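Local coordinates for protein amidohydrolase (Xanthomonas campestris pv. campestris, PDB 4DZH) that probably deaminates adenosine-type nucleosides such as 5'-methylthioadenosine, using a zinc ion held in an amidohydrolase barrel, at residues H79-M84 / N137-F142; D119-A124 / A148-H153; I125-R130 / N322-F327; F141-Q146 / A157-V162. One frame throughout, in Å; residues are numbered along the deposited sequence. Where two conformers were deposited one is given.

Interaction 1. Residues H79-M84 / N137-F142. With ZN (zinc ion), chain E.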
loop_
_atom_site.group_PDB
_atom_site.type_symbol
_atom_site.label_atom_id
_atom_site.label_comp_id
_atom_site.label_asym_id
_atom_site.label_seq_id
_atom_site.Cartn_x
_atom_site.Cartn_y
_atom_site.Cartn_z
ATOM N N HIS A 79 -4.480 -13.924 -9.277
ATOM C CA HIS A 79 -3.596 -14.988 -8.794
ATOM C C HIS A 79 -3.646 -15.151 -7.287
ATOM O O HIS A 79 -3.087 -14.346 -6.558
ATOM C CB HIS A 79 -2.135 -14.738 -9.183
ATOM C CG HIS A 79 -1.234 -15.888 -8.828
ATOM N ND1 HIS A 79 -1.388 -17.142 -9.380
ATOM C CD2 HIS A 79 -0.226 -16.001 -7.926
ATOM C CE1 HIS A 79 -0.468 -17.957 -8.887
ATOM N NE2 HIS A 79 0.257 -17.295 -8.000
ATOM N N THR A 80 -4.330 -16.203 -6.825
ATOM C CA THR A 80 -4.423 -16.439 -5.378
ATOM C C THR A 80 -4.030 -17.853 -4.958
ATOM O O THR A 80 -4.132 -18.818 -5.722
ATOM C CB THR A 80 -5.855 -16.169 -4.836
ATOM O OG1 THR A 80 -6.801 -16.976 -5.571
ATOM C CG2 THR A 80 -6.202 -14.678 -5.035
ATOM N N HIS A 81 -3.602 -17.978 -3.701
ATOM C CA HIS A 81 -3.470 -19.261 -3.008
ATOM C C HIS A 81 -4.213 -19.032 -1.698
ATOM O O HIS A 81 -3.597 -18.858 -0.647
ATOM C CB HIS A 81 -1.996 -19.618 -2.726
ATOM C CG HIS A 81 -1.105 -19.591 -3.935
ATOM N ND1 HIS A 81 -1.260 -20.473 -4.989
ATOM C CD2 HIS A 81 -0.046 -18.807 -4.245
ATOM C CE1 HIS A 81 -0.337 -20.229 -5.905
ATOM N NE2 HIS A 81 0.393 -19.202 -5.490
ATOM N N ASN A 82 -5.535 -18.992 -1.784
ATOM C CA ASN A 82 -6.285 -18.373 -0.688
ATOM C C ASN A 82 -6.283 -19.072 0.705
ATOM O O ASN A 82 -6.357 -18.378 1.726
ATOM C CB ASN A 82 -7.699 -17.940 -1.171
ATOM C CG ASN A 82 -7.717 -16.498 -1.700
ATOM O OD1 ASN A 82 -6.781 -15.687 -1.456
ATOM N ND2 ASN A 82 -8.805 -16.145 -2.391
ATOM N N PRO A 83 -6.143 -20.405 0.752
ATOM C CA PRO A 83 -6.019 -21.027 2.079
ATOM C C PRO A 83 -4.811 -20.496 2.857
ATOM O O PRO A 83 -4.764 -20.623 4.069
ATOM C CB PRO A 83 -5.844 -22.517 1.755
ATOM C CG PRO A 83 -6.630 -22.687 0.485
ATOM C CD PRO A 83 -6.306 -21.409 -0.312
ATOM N N MET A 84 -3.825 -19.918 2.165
ATOM C CA MET A 84 -2.679 -19.357 2.863
ATOM C C MET A 84 -3.006 -18.083 3.676
ATOM O O MET A 84 -2.126 -17.559 4.349
ATOM C CB MET A 84 -1.490 -19.161 1.899
ATOM C CG MET A 84 -1.201 -20.413 1.088
ATOM S SD MET A 84 0.256 -20.338 0.028
ATOM C CE MET A 84 1.577 -20.495 1.217
ATOM N N ASN A 137 -8.644 -15.973 -9.369
ATOM C CA ASN A 137 -8.044 -17.045 -10.164
ATOM C C ASN A 137 -7.275 -17.864 -9.144
ATOM O O ASN A 137 -6.100 -17.554 -8.833
ATOM C CB ASN A 137 -7.076 -16.448 -11.165
ATOM C CG ASN A 137 -6.533 -17.469 -12.136
ATOM O OD1 ASN A 137 -7.112 -18.543 -12.348
ATOM N ND2 ASN A 137 -5.461 -17.101 -12.796
ATOM N N GLU A 138 -7.943 -18.910 -8.631
ATOM C CA GLU A 138 -7.455 -19.687 -7.495
ATOM C C GLU A 138 -6.502 -20.807 -7.923
ATOM O O GLU A 138 -6.684 -21.460 -8.951
ATOM C CB GLU A 138 -8.666 -20.343 -6.799
ATOM C CG GLU A 138 -8.311 -20.995 -5.461
ATOM C CD GLU A 138 -7.689 -20.023 -4.445
ATOM O OE1 GLU A 138 -8.175 -18.858 -4.225
ATOM O OE2 GLU A 138 -6.732 -20.463 -3.805
ATOM N N ASN A 139 -5.472 -21.039 -7.089
ATOM C CA ASN A 139 -4.480 -22.047 -7.445
ATOM C C ASN A 139 -4.081 -22.785 -6.162
ATOM O O ASN A 139 -3.177 -22.347 -5.451
ATOM C CB ASN A 139 -3.296 -21.280 -8.073
ATOM C CG ASN A 139 -2.216 -22.172 -8.628
ATOM O OD1 ASN A 139 -2.062 -23.302 -8.230
ATOM N ND2 ASN A 139 -1.404 -21.614 -9.545
ATOM N N TYR A 140 -4.797 -23.861 -5.816
ATOM C CA TYR A 140 -4.483 -24.579 -4.578
ATOM C C TYR A 140 -4.969 -26.039 -4.606
ATOM O O TYR A 140 -5.809 -26.434 -5.458
ATOM C CB TYR A 140 -5.026 -23.893 -3.323
ATOM C CG TYR A 140 -4.110 -24.079 -2.095
ATOM C CD1 TYR A 140 -2.856 -23.442 -2.026
ATOM C CD2 TYR A 140 -4.486 -24.918 -1.032
ATOM C CE1 TYR A 140 -2.048 -23.611 -0.941
ATOM C CE2 TYR A 140 -3.663 -25.102 0.052
ATOM C CZ TYR A 140 -2.450 -24.442 0.101
ATOM O OH TYR A 140 -1.617 -24.604 1.197
ATOM N N PHE A 141 -4.396 -26.831 -3.682
ATOM C CA PHE A 141 -4.810 -28.208 -3.457
ATOM C C PHE A 141 -6.243 -28.202 -2.983
ATOM O O PHE A 141 -6.725 -27.218 -2.453
ATOM C CB PHE A 141 -3.886 -28.849 -2.415
ATOM C CG PHE A 141 -2.424 -28.833 -2.815
ATOM C CD1 PHE A 141 -1.929 -29.769 -3.712
ATOM C CD2 PHE A 141 -1.565 -27.892 -2.282
ATOM C CE1 PHE A 141 -0.598 -29.768 -4.097
ATOM C CE2 PHE A 141 -0.224 -27.876 -2.650
ATOM C CZ PHE A 141 0.249 -28.824 -3.563
ATOM N N PHE A 142 -6.921 -29.339 -3.161
ATOM C CA PHE A 142 -8.325 -29.434 -2.730
ATOM C C PHE A 142 -9.211 -28.405 -3.426
ATOM O O PHE A 142 -10.089 -27.805 -2.803
ATOM C CB PHE A 142 -8.478 -29.441 -1.196
ATOM C CG PHE A 142 -7.831 -30.635 -0.547
ATOM C CD1 PHE A 142 -6.464 -30.625 -0.237
ATOM C CD2 PHE A 142 -8.562 -31.788 -0.317
ATOM C CE1 PHE A 142 -5.864 -31.734 0.316
ATOM C CE2 PHE A 142 -7.966 -32.900 0.238
ATOM C CZ PHE A 142 -6.618 -32.876 0.560
HETATM ZN ZN ZN E . 1.592 -18.196 -6.700
HETATM O O HOH W 1 3.526 -17.624 -6.548
#
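The imidazole of His81 and the side chain of Asn139 lie side by side, pointing the same way, ring and amide planes 60° apart. ND1 of His81 donates to the backbone O of Asn139 at 2.7 Å, almost straight (170°) and in both ring and carbonyl planes, which fixes the ring rotation and leaves NE2 to bind zinc at 2.0 Å. His79 NE2 binds the same ion at 2.1 Å, its ND1 hydrogen-bonded to His226. Together they form the HxH pair ending the first barrel strand of amidohydrolases; His228, Asp316 and a water complete the site. Glu138, its chain bent at CB-CG (chi2 58°), crosses Thr80 at about a right angle. Thr80 OG1 reaches Glu138 OE1 (2.7 Å) from above the carboxylate plane, whereas the backbone N of Asn82 meets the syn lone pair of Glu138 OE2 at 2.8 Å. Tyr150 OH bonds to OE1. Pro83 slides past Tyr140, placing CB over one ring face, 4.2 Å from the centroid; Met84 crosses Tyr140 at about a right angle.

Interaction 2. Residues D119-A124 / A148-H153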
loop_
_atom_site.group_PDB
_atom_site.type_symbol
_atom_site.label_atom_id
_atom_site.label_comp_id
_atom_site.label_asym_id
_atom_site.label_seq_id
_atom_site.Cartn_x
_atom_site.Cartn_y
_atom_site.Cartn_z
ATOM N N ASP A 119 -11.519 -23.506 5.464
ATOM C CA ASP A 119 -11.503 -22.408 6.416
ATOM C C ASP A 119 -10.676 -21.232 5.830
ATOM O O ASP A 119 -11.098 -20.062 5.949
ATOM C CB ASP A 119 -10.895 -22.849 7.743
ATOM C CG ASP A 119 -11.820 -23.795 8.541
ATOM O OD1 ASP A 119 -12.999 -23.954 8.155
ATOM O OD2 ASP A 119 -11.328 -24.361 9.547
ATOM N N GLY A 120 -9.529 -21.551 5.232
ATOM C CA GLY A 120 -8.660 -20.521 4.683
ATOM C C GLY A 120 -9.318 -19.795 3.503
ATOM O O GLY A 120 -9.238 -18.568 3.374
ATOM N N THR A 121 -10.005 -20.545 2.666
ATOM C CA THR A 121 -10.727 -19.951 1.545
ATOM C C THR A 121 -11.845 -19.048 2.026
ATOM O O THR A 121 -12.074 -17.938 1.488
ATOM C CB THR A 121 -11.288 -21.061 0.638
ATOM O OG1 THR A 121 -10.188 -21.852 0.147
ATOM C CG2 THR A 121 -12.000 -20.451 -0.535
ATOM N N THR A 122 -12.567 -19.511 3.061
ATOM C CA THR A 122 -13.653 -18.740 3.606
ATOM C C THR A 122 -13.160 -17.431 4.237
ATOM O O THR A 122 -13.751 -16.359 4.019
ATOM C CB THR A 122 -14.424 -19.580 4.644
ATOM O OG1 THR A 122 -14.912 -20.752 4.014
ATOM C CG2 THR A 122 -15.560 -18.781 5.220
ATOM N N LEU A 123 -12.072 -17.514 5.016
ATOM C CA LEU A 123 -11.410 -16.327 5.520
ATOM C C LEU A 123 -11.044 -15.339 4.371
ATOM O O LEU A 123 -11.338 -14.142 4.453
ATOM C CB LEU A 123 -10.157 -16.743 6.299
ATOM C CG LEU A 123 -9.377 -15.588 6.938
ATOM C CD1 LEU A 123 -10.300 -14.710 7.799
ATOM C CD2 LEU A 123 -8.257 -16.172 7.725
ATOM N N ALA A 124 -10.480 -15.880 3.291
ATOM C CA ALA A 124 -10.124 -15.049 2.150
ATOM C C ALA A 124 -11.335 -14.368 1.506
ATOM O O ALA A 124 -11.278 -13.174 1.141
ATOM C CB ALA A 124 -9.365 -15.869 1.110
ATOM N N ALA A 148 -16.613 -25.554 -4.186
ATOM C CA ALA A 148 -17.843 -25.648 -3.391
ATOM C C ALA A 148 -17.979 -24.451 -2.458
ATOM O O ALA A 148 -19.080 -23.868 -2.337
ATOM C CB ALA A 148 -17.880 -26.950 -2.611
ATOM N N VAL A 149 -16.868 -24.075 -1.795
ATOM C CA VAL A 149 -16.862 -22.937 -0.881
ATOM C C VAL A 149 -17.162 -21.630 -1.584
ATOM O O VAL A 149 -18.023 -20.892 -1.149
ATOM C CB VAL A 149 -15.547 -22.815 -0.095
ATOM C CG1 VAL A 149 -15.512 -21.517 0.691
ATOM C CG2 VAL A 149 -15.399 -23.999 0.821
ATOM N N TYR A 150 -16.489 -21.366 -2.707
ATOM C CA TYR A 150 -16.809 -20.170 -3.480
ATOM C C TYR A 150 -18.298 -20.154 -3.916
ATOM O O TYR A 150 -18.955 -19.122 -3.783
ATOM C CB TYR A 150 -15.887 -20.045 -4.694
ATOM C CG TYR A 150 -14.466 -19.617 -4.327
ATOM C CD1 TYR A 150 -14.196 -18.453 -3.619
ATOM C CD2 TYR A 150 -13.384 -20.386 -4.738
ATOM C CE1 TYR A 150 -12.903 -18.068 -3.316
ATOM C CE2 TYR A 150 -12.086 -19.983 -4.435
ATOM C CZ TYR A 150 -11.864 -18.847 -3.726
ATOM O OH TYR A 150 -10.586 -18.407 -3.396
ATOM N N LYS A 151 -18.790 -21.289 -4.427
ATOM C CA LYS A 151 -20.162 -21.395 -4.940
ATOM C C LYS A 151 -21.110 -21.114 -3.782
ATOM O O LYS A 151 -22.036 -20.321 -3.921
ATOM C CB LYS A 151 -20.414 -22.777 -5.506
ATOM C CG LYS A 151 -21.839 -22.935 -6.056
ATOM C CD LYS A 151 -22.096 -21.931 -7.173
ATOM C CE LYS A 151 -23.521 -22.114 -7.791
ATOM N NZ LYS A 151 -23.629 -21.561 -9.162
ATOM N N GLN A 152 -20.869 -21.722 -2.622
ATOM C CA GLN A 152 -21.778 -21.526 -1.461
ATOM C C GLN A 152 -21.875 -20.036 -1.054
ATOM O O GLN A 152 -22.937 -19.534 -0.625
ATOM C CB GLN A 152 -21.274 -22.393 -0.290
ATOM C CG GLN A 152 -22.019 -22.234 1.044
ATOM C CD GLN A 152 -21.134 -22.598 2.244
ATOM O OE1 GLN A 152 -20.181 -23.387 2.111
ATOM N NE2 GLN A 152 -21.434 -22.006 3.422
ATOM N N HIS A 153 -20.773 -19.298 -1.199
ATOM C CA HIS A 153 -20.765 -17.906 -0.819
ATOM C C HIS A 153 -21.162 -16.970 -1.945
ATOM O O HIS A 153 -21.115 -15.720 -1.786
ATOM C CB HIS A 153 -19.372 -17.489 -0.288
ATOM C CG HIS A 153 -19.073 -18.022 1.076
ATOM N ND1 HIS A 153 -18.584 -19.285 1.289
ATOM C CD2 HIS A 153 -19.297 -17.488 2.300
ATOM C CE1 HIS A 153 -18.466 -19.496 2.593
ATOM N NE2 HIS A 153 -18.898 -18.424 3.224
#
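Two donors of His153 grip the backbone O of Val149 from opposite faces of its carbonyl plane. The ring nitrogen ND1 of His153 lies 3.0 Å from Val149 O, at 166° and within its own ring plane, and the backbone N of His153 bonds to the same oxygen at 3.2 Å. The ND1 bond fixes the rotation of the imidazole at the end of helix 143-152, where Thr122 CG2 packs 3.9 Å from His153 NE2. Thr121 meets Tyr150 at about a right angle: its CG2, anti to the backbone N (OG1 at chi1 -60°), sits over one face of the phenol, 3.9 Å from the centroid, as a CH-pi contact. The same methyl touches Val149 CG1, which also lies 3.5 Å from Thr122 OG1. Both threonine hydroxyls turn back along their own helix, to the carbonyls of Val117 and Ala118, so methyls carry much of the packing. The helix axes pass 9.9 Å apart at -36°, a side-by-side pairing of consecutive outer helices as in the TIM-type barrel of the amidohydrolase fold.

Interaction 3. Residues I125-R130 / N322-F327. With MG (magnesium ion), chain B.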
loop_
_atom_site.group_PDB
_atom_site.type_symbol
_atom_site.label_atom_id
_atom_site.label_comp_id
_atom_site.label_asym_id
_atom_site.label_seq_id
_atom_site.Cartn_x
_atom_site.Cartn_y
_atom_site.Cartn_z
ATOM N N ILE A 125 -12.449 -15.107 1.404
ATOM C CA ILE A 125 -13.648 -14.544 0.804
ATOM C C ILE A 125 -14.115 -13.309 1.606
ATOM O O ILE A 125 -14.406 -12.251 1.041
ATOM C CB ILE A 125 -14.754 -15.602 0.717
ATOM C CG1 ILE A 125 -14.417 -16.650 -0.338
ATOM C CG2 ILE A 125 -16.122 -14.910 0.477
ATOM C CD1 ILE A 125 -15.345 -17.873 -0.274
ATOM N N ALA A 126 -14.096 -13.399 2.939
ATOM C CA ALA A 126 -14.434 -12.228 3.757
ATOM C C ALA A 126 -13.463 -11.050 3.487
ATOM O O ALA A 126 -13.888 -9.898 3.328
ATOM C CB ALA A 126 -14.445 -12.631 5.241
ATOM N N GLU A 127 -12.158 -11.339 3.480
ATOM C CA GLU A 127 -11.179 -10.291 3.247
ATOM C C GLU A 127 -11.319 -9.669 1.858
ATOM O O GLU A 127 -11.215 -8.431 1.694
ATOM C CB GLU A 127 -9.747 -10.815 3.457
ATOM C CG GLU A 127 -8.712 -9.699 3.213
ATOM C CD GLU A 127 -7.297 -10.092 3.535
ATOM O OE1 GLU A 127 -7.056 -11.184 4.068
ATOM O OE2 GLU A 127 -6.417 -9.255 3.219
ATOM N N MET A 128 -11.629 -10.520 0.874
ATOM C CA MET A 128 -11.744 -10.049 -0.506
ATOM C C MET A 128 -12.960 -9.169 -0.649
ATOM O O MET A 128 -12.852 -8.074 -1.155
ATOM C CB MET A 128 -11.770 -11.197 -1.498
ATOM C CG MET A 128 -10.409 -11.870 -1.583
ATOM S SD MET A 128 -10.353 -13.119 -2.897
ATOM C CE MET A 128 -11.567 -14.320 -2.266
ATOM N N LEU A 129 -14.089 -9.612 -0.107
ATOM C CA LEU A 129 -15.331 -8.815 -0.219
ATOM C C LEU A 129 -15.190 -7.454 0.468
ATOM O O LEU A 129 -15.576 -6.426 -0.071
ATOM C CB LEU A 129 -16.550 -9.543 0.359
ATOM C CG LEU A 129 -16.948 -10.785 -0.429
ATOM C CD1 LEU A 129 -17.954 -11.648 0.332
ATOM C CD2 LEU A 129 -17.501 -10.358 -1.809
ATOM N N ARG A 130 -14.551 -7.456 1.638
ATOM C CA ARG A 130 -14.406 -6.225 2.427
ATOM C C ARG A 130 -13.517 -5.198 1.692
ATOM O O ARG A 130 -13.583 -3.982 1.935
ATOM C CB ARG A 130 -13.892 -6.552 3.828
ATOM C CG ARG A 130 -15.023 -7.075 4.778
ATOM C CD ARG A 130 -14.487 -7.869 5.933
ATOM N NE ARG A 130 -13.556 -7.112 6.776
ATOM C CZ ARG A 130 -13.887 -6.459 7.889
ATOM N NH1 ARG A 130 -15.152 -6.404 8.316
ATOM N NH2 ARG A 130 -12.927 -5.858 8.591
ATOM N N ASN A 322 1.453 -9.256 2.892
ATOM C CA ASN A 322 0.771 -10.475 3.364
ATOM C C ASN A 322 -0.742 -10.270 3.411
ATOM O O ASN A 322 -1.445 -10.902 4.242
ATOM C CB ASN A 322 1.275 -10.744 4.772
ATOM C CG ASN A 322 2.668 -11.297 4.764
ATOM O OD1 ASN A 322 3.164 -11.734 3.728
ATOM N ND2 ASN A 322 3.322 -11.253 5.909
ATOM N N ASP A 323 -1.264 -9.360 2.579
ATOM C CA ASP A 323 -2.726 -9.170 2.535
ATOM C C ASP A 323 -3.292 -9.499 1.157
ATOM O O ASP A 323 -2.566 -9.858 0.214
ATOM C CB ASP A 323 -3.143 -7.788 3.006
ATOM C CG ASP A 323 -2.445 -6.668 2.250
ATOM O OD1 ASP A 323 -2.078 -6.888 1.074
ATOM O OD2 ASP A 323 -2.354 -5.545 2.794
ATOM N N LEU A 324 -4.621 -9.435 1.048
ATOM C CA LEU A 324 -5.312 -9.666 -0.246
ATOM C C LEU A 324 -5.863 -8.344 -0.743
ATOM O O LEU A 324 -6.960 -8.272 -1.313
ATOM C CB LEU A 324 -6.493 -10.643 -0.075
ATOM C CG LEU A 324 -6.032 -12.025 0.369
ATOM C CD1 LEU A 324 -7.272 -12.935 0.662
ATOM C CD2 LEU A 324 -5.010 -12.752 -0.605
ATOM N N ASP A 325 -5.131 -7.268 -0.504
ATOM C CA ASP A 325 -5.631 -5.925 -0.741
ATOM C C ASP A 325 -5.343 -5.542 -2.185
ATOM O O ASP A 325 -4.176 -5.188 -2.516
ATOM C CB ASP A 325 -4.906 -4.955 0.220
ATOM C CG ASP A 325 -5.346 -3.478 0.057
ATOM O OD1 ASP A 325 -6.020 -3.162 -0.953
ATOM O OD2 ASP A 325 -4.991 -2.653 0.929
ATOM N N MET A 326 -6.351 -5.620 -3.045
ATOM C CA MET A 326 -6.129 -5.247 -4.449
ATOM C C MET A 326 -6.008 -3.753 -4.642
ATOM O O MET A 326 -5.427 -3.317 -5.645
ATOM C CB MET A 326 -7.235 -5.820 -5.349
ATOM C CG MET A 326 -7.085 -7.301 -5.597
ATOM S SD MET A 326 -5.754 -7.678 -6.772
ATOM C CE MET A 326 -6.413 -6.941 -8.289
ATOM N N PHE A 327 -6.563 -2.909 -3.742
ATOM C CA PHE A 327 -6.346 -1.466 -3.902
ATOM C C PHE A 327 -4.859 -1.167 -3.768
ATOM O O PHE A 327 -4.291 -0.414 -4.558
ATOM C CB PHE A 327 -7.139 -0.664 -2.853
ATOM C CG PHE A 327 -8.586 -0.449 -3.223
ATOM C CD1 PHE A 327 -9.511 -1.483 -3.122
ATOM C CD2 PHE A 327 -9.008 0.799 -3.655
ATOM C CE1 PHE A 327 -10.835 -1.294 -3.480
ATOM C CE2 PHE A 327 -10.355 1.006 -4.011
ATOM C CZ PHE A 327 -11.246 -0.020 -3.918
HETATM MG MG MG B . -0.476 -6.185 -0.006
HETATM O O HOH W 2 -9.236 -7.214 0.161
HETATM O O HOH W 3 -1.137 -4.265 0.656
HETATM O O HOH W 4 -1.712 -6.272 -1.637
HETATM O O HOH W 5 0.869 -6.104 1.688
#
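With chi1 at 180° and chi2 at 174°, Glu127 stretches straight out from its helix and carries its carboxylate to the backbone of Leu324, whose side chain it crosses at about a right angle. The backbone N of Leu324 donates to Glu127 OE2 at 2.8 Å, a nearly straight bond (164°) that arrives from above the carboxylate plane. The Leu324 side chain packs against the same carboxylate, CB 3.6 Å from Glu127 OE2, and its CD1 meets Met128 CG at 4.0 Å. Salt bridges from Arg88 to OE1 and Arg407 to OE2 are consistent with a carboxylate that stays ionised although buried. A water lies within hydrogen-bonding distance of the carbonyl oxygens of Glu127 and Leu324, bridging helix and loop. Next to the Leu324 bond, Asp323 directs OD1 to magnesium at 2.1 Å; Glu289, Asn321 and three waters complete the six-coordinate site. Of these waters, one donates to Asp323 OD2 and another to Asp325 O, tying the loop to the ion. Glu127 thus grips the backbone just after a metal ligand. The loop runs into helix 326-341, with Asp325 at its N-cap, and lies against the C-terminal part of helix 114-130, while Met128 also packs on Val136 of strand 133-139 and Arg130 forms a salt bridge to Glu390 of the second subunit.

Interaction 4. Residues F141-Q146 / A157-V162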
loop_
_atom_site.group_PDB
_atom_site.type_symbol
_atom_site.label_atom_id
_atom_site.label_comp_id
_atom_site.label_asym_id
_atom_site.label_seq_id
_atom_site.Cartn_x
_atom_site.Cartn_y
_atom_site.Cartn_z
ATOM N N PHE A 141 -4.396 -26.831 -3.682
ATOM C CA PHE A 141 -4.810 -28.208 -3.457
ATOM C C PHE A 141 -6.243 -28.202 -2.983
ATOM O O PHE A 141 -6.725 -27.218 -2.453
ATOM C CB PHE A 141 -3.886 -28.849 -2.415
ATOM C CG PHE A 141 -2.424 -28.833 -2.815
ATOM C CD1 PHE A 141 -1.929 -29.769 -3.712
ATOM C CD2 PHE A 141 -1.565 -27.892 -2.282
ATOM C CE1 PHE A 141 -0.598 -29.768 -4.097
ATOM C CE2 PHE A 141 -0.224 -27.876 -2.650
ATOM C CZ PHE A 141 0.249 -28.824 -3.563
ATOM N N PHE A 142 -6.921 -29.339 -3.161
ATOM C CA PHE A 142 -8.325 -29.434 -2.730
ATOM C C PHE A 142 -9.211 -28.405 -3.426
ATOM O O PHE A 142 -10.089 -27.805 -2.803
ATOM C CB PHE A 142 -8.478 -29.441 -1.196
ATOM C CG PHE A 142 -7.831 -30.635 -0.547
ATOM C CD1 PHE A 142 -6.464 -30.625 -0.237
ATOM C CD2 PHE A 142 -8.562 -31.788 -0.317
ATOM C CE1 PHE A 142 -5.864 -31.734 0.316
ATOM C CE2 PHE A 142 -7.966 -32.900 0.238
ATOM C CZ PHE A 142 -6.618 -32.876 0.560
ATOM N N ALA A 143 -8.985 -28.285 -4.736
ATOM C CA ALA A 143 -9.791 -27.408 -5.583
ATOM C C ALA A 143 -11.262 -27.768 -5.517
ATOM O O ALA A 143 -12.099 -26.876 -5.671
ATOM C CB ALA A 143 -9.295 -27.464 -7.040
ATOM N N ASP A 144 -11.579 -29.052 -5.260
ATOM C CA ASP A 144 -12.983 -29.466 -5.155
ATOM C C ASP A 144 -13.676 -28.736 -4.007
ATOM O O ASP A 144 -14.787 -28.200 -4.142
ATOM C CB ASP A 144 -13.123 -30.992 -5.025
ATOM C CG ASP A 144 -12.373 -31.586 -3.824
ATOM O OD1 ASP A 144 -11.435 -30.960 -3.279
ATOM O OD2 ASP A 144 -12.731 -32.725 -3.417
ATOM N N VAL A 145 -13.001 -28.660 -2.861
ATOM C CA VAL A 145 -13.529 -27.966 -1.703
ATOM C C VAL A 145 -13.618 -26.471 -2.000
ATOM O O VAL A 145 -14.635 -25.835 -1.715
ATOM C CB VAL A 145 -12.598 -28.174 -0.489
ATOM C CG1 VAL A 145 -13.017 -27.294 0.668
ATOM C CG2 VAL A 145 -12.557 -29.678 -0.088
ATOM N N GLN A 146 -12.587 -25.923 -2.647
ATOM C CA GLN A 146 -12.613 -24.498 -2.942
ATOM C C GLN A 146 -13.780 -24.095 -3.837
ATOM O O GLN A 146 -14.428 -23.101 -3.576
ATOM C CB GLN A 146 -11.330 -24.070 -3.620
ATOM C CG GLN A 146 -10.149 -24.261 -2.682
ATOM C CD GLN A 146 -8.879 -23.665 -3.272
ATOM O OE1 GLN A 146 -8.400 -24.126 -4.320
ATOM N NE2 GLN A 146 -8.330 -22.655 -2.599
ATOM N N ALA A 157 -15.189 -17.431 -9.348
ATOM C CA ALA A 157 -13.826 -17.959 -9.364
ATOM C C ALA A 157 -13.531 -18.792 -10.579
ATOM O O ALA A 157 -14.347 -19.601 -11.025
ATOM C CB ALA A 157 -13.601 -18.821 -8.129
ATOM N N LEU A 158 -12.302 -18.639 -11.044
ATOM C CA LEU A 158 -11.693 -19.645 -11.950
ATOM C C LEU A 158 -10.827 -20.491 -11.027
ATOM O O LEU A 158 -9.888 -19.953 -10.387
ATOM C CB LEU A 158 -10.834 -18.942 -13.014
ATOM C CG LEU A 158 -10.110 -19.919 -13.973
ATOM C CD1 LEU A 158 -11.083 -20.805 -14.754
ATOM C CD2 LEU A 158 -9.206 -19.170 -14.957
ATOM N N VAL A 159 -11.170 -21.772 -10.886
ATOM C CA VAL A 159 -10.543 -22.625 -9.870
ATOM C C VAL A 159 -9.597 -23.580 -10.548
ATOM O O VAL A 159 -9.988 -24.312 -11.467
ATOM C CB VAL A 159 -11.603 -23.412 -9.073
ATOM C CG1 VAL A 159 -10.925 -24.380 -8.099
ATOM C CG2 VAL A 159 -12.498 -22.449 -8.307
ATOM N N GLY A 160 -8.343 -23.549 -10.122
ATOM C CA GLY A 160 -7.364 -24.404 -10.779
ATOM C C GLY A 160 -7.176 -25.773 -10.153
ATOM O O GLY A 160 -7.115 -25.902 -8.919
ATOM N N ALA A 161 -7.003 -26.776 -11.008
ATOM C CA ALA A 161 -6.686 -28.123 -10.578
ATOM C C ALA A 161 -5.163 -28.256 -10.653
ATOM O O ALA A 161 -4.565 -28.218 -11.734
ATOM C CB ALA A 161 -7.372 -29.154 -11.536
ATOM N N VAL A 162 -4.526 -28.343 -9.489
ATOM C CA VAL A 162 -3.064 -28.445 -9.438
ATOM C C VAL A 162 -2.530 -29.700 -10.140
ATOM O O VAL A 162 -3.044 -30.818 -9.914
ATOM C CB VAL A 162 -2.552 -28.457 -7.956
ATOM C CG1 VAL A 162 -1.042 -28.665 -7.901
ATOM C CG2 VAL A 162 -2.929 -27.184 -7.211
HETATM O O HOH W 6 -7.356 -23.963 -6.994
#
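A beta-alpha-beta unit, strand 133-139, helix 143-152 and strand 156-163, is closed here, where the first turn of the helix and the loop leading into it settle on the returning strand. Ala143 makes the closest approach: its CB points to the strand and lies 3.3 Å from Gly160 O and 3.6 Å from Val159 CG1. The short methyl lets the backbones come near, the CA atoms of Ala143 and Ala161 being 5.9 Å apart. Val159, with CG1 anti to the backbone N (chi1 175°), directs that branch at Ala143, and Leu184 of helix 174-188 packs against both residues. Before the helix, Phe141 and Val162 cross obliquely. CE1 of the Phe141 ring comes 4.0 Å from Val162 CG1, while Val162 CG2 lies 3.8 Å from the backbone N of Phe141, so the two valine branches divide between ring and main chain. Farther along the helix, Gln146 reaches the strand through a water 2.9 Å from Gln146 OE1 and 2.7 Å from Gly160 O, bridging the two. Its NE2 makes weak hydrogen bonds to Glu138 and Thr121. Direct contact between helix and strand is thus largely apolar, and the carbonyl of Gly160 has a water as polar neighbour beside the alanine methyl.

In the fold
The four contacts follow the early part of the barrel. Interactions 1 and 4 are closest, centres 7 Å apart; they share Phe141 and Phe142, and strand 133-139 joins strand 69-80 to strand 156-163. Interactions 2 and 3 use successive turns of helix 114-130, centres 13 Å apart, and interactions 2 and 4 share helix 143-152. Along the chain most segments interleave, but interaction 4 is nested inside the long loop that interaction 3 closes, with centres 19 Å apart and no touch. Tyr150 OH, from interaction 2, bonds to Glu138 and Asn82 of interaction 1, connecting outer helix packing to the zinc-ligand end of strand 69-80 and its neighbour 133-139; the magnesium loop meets the same Asn82 through Leu324.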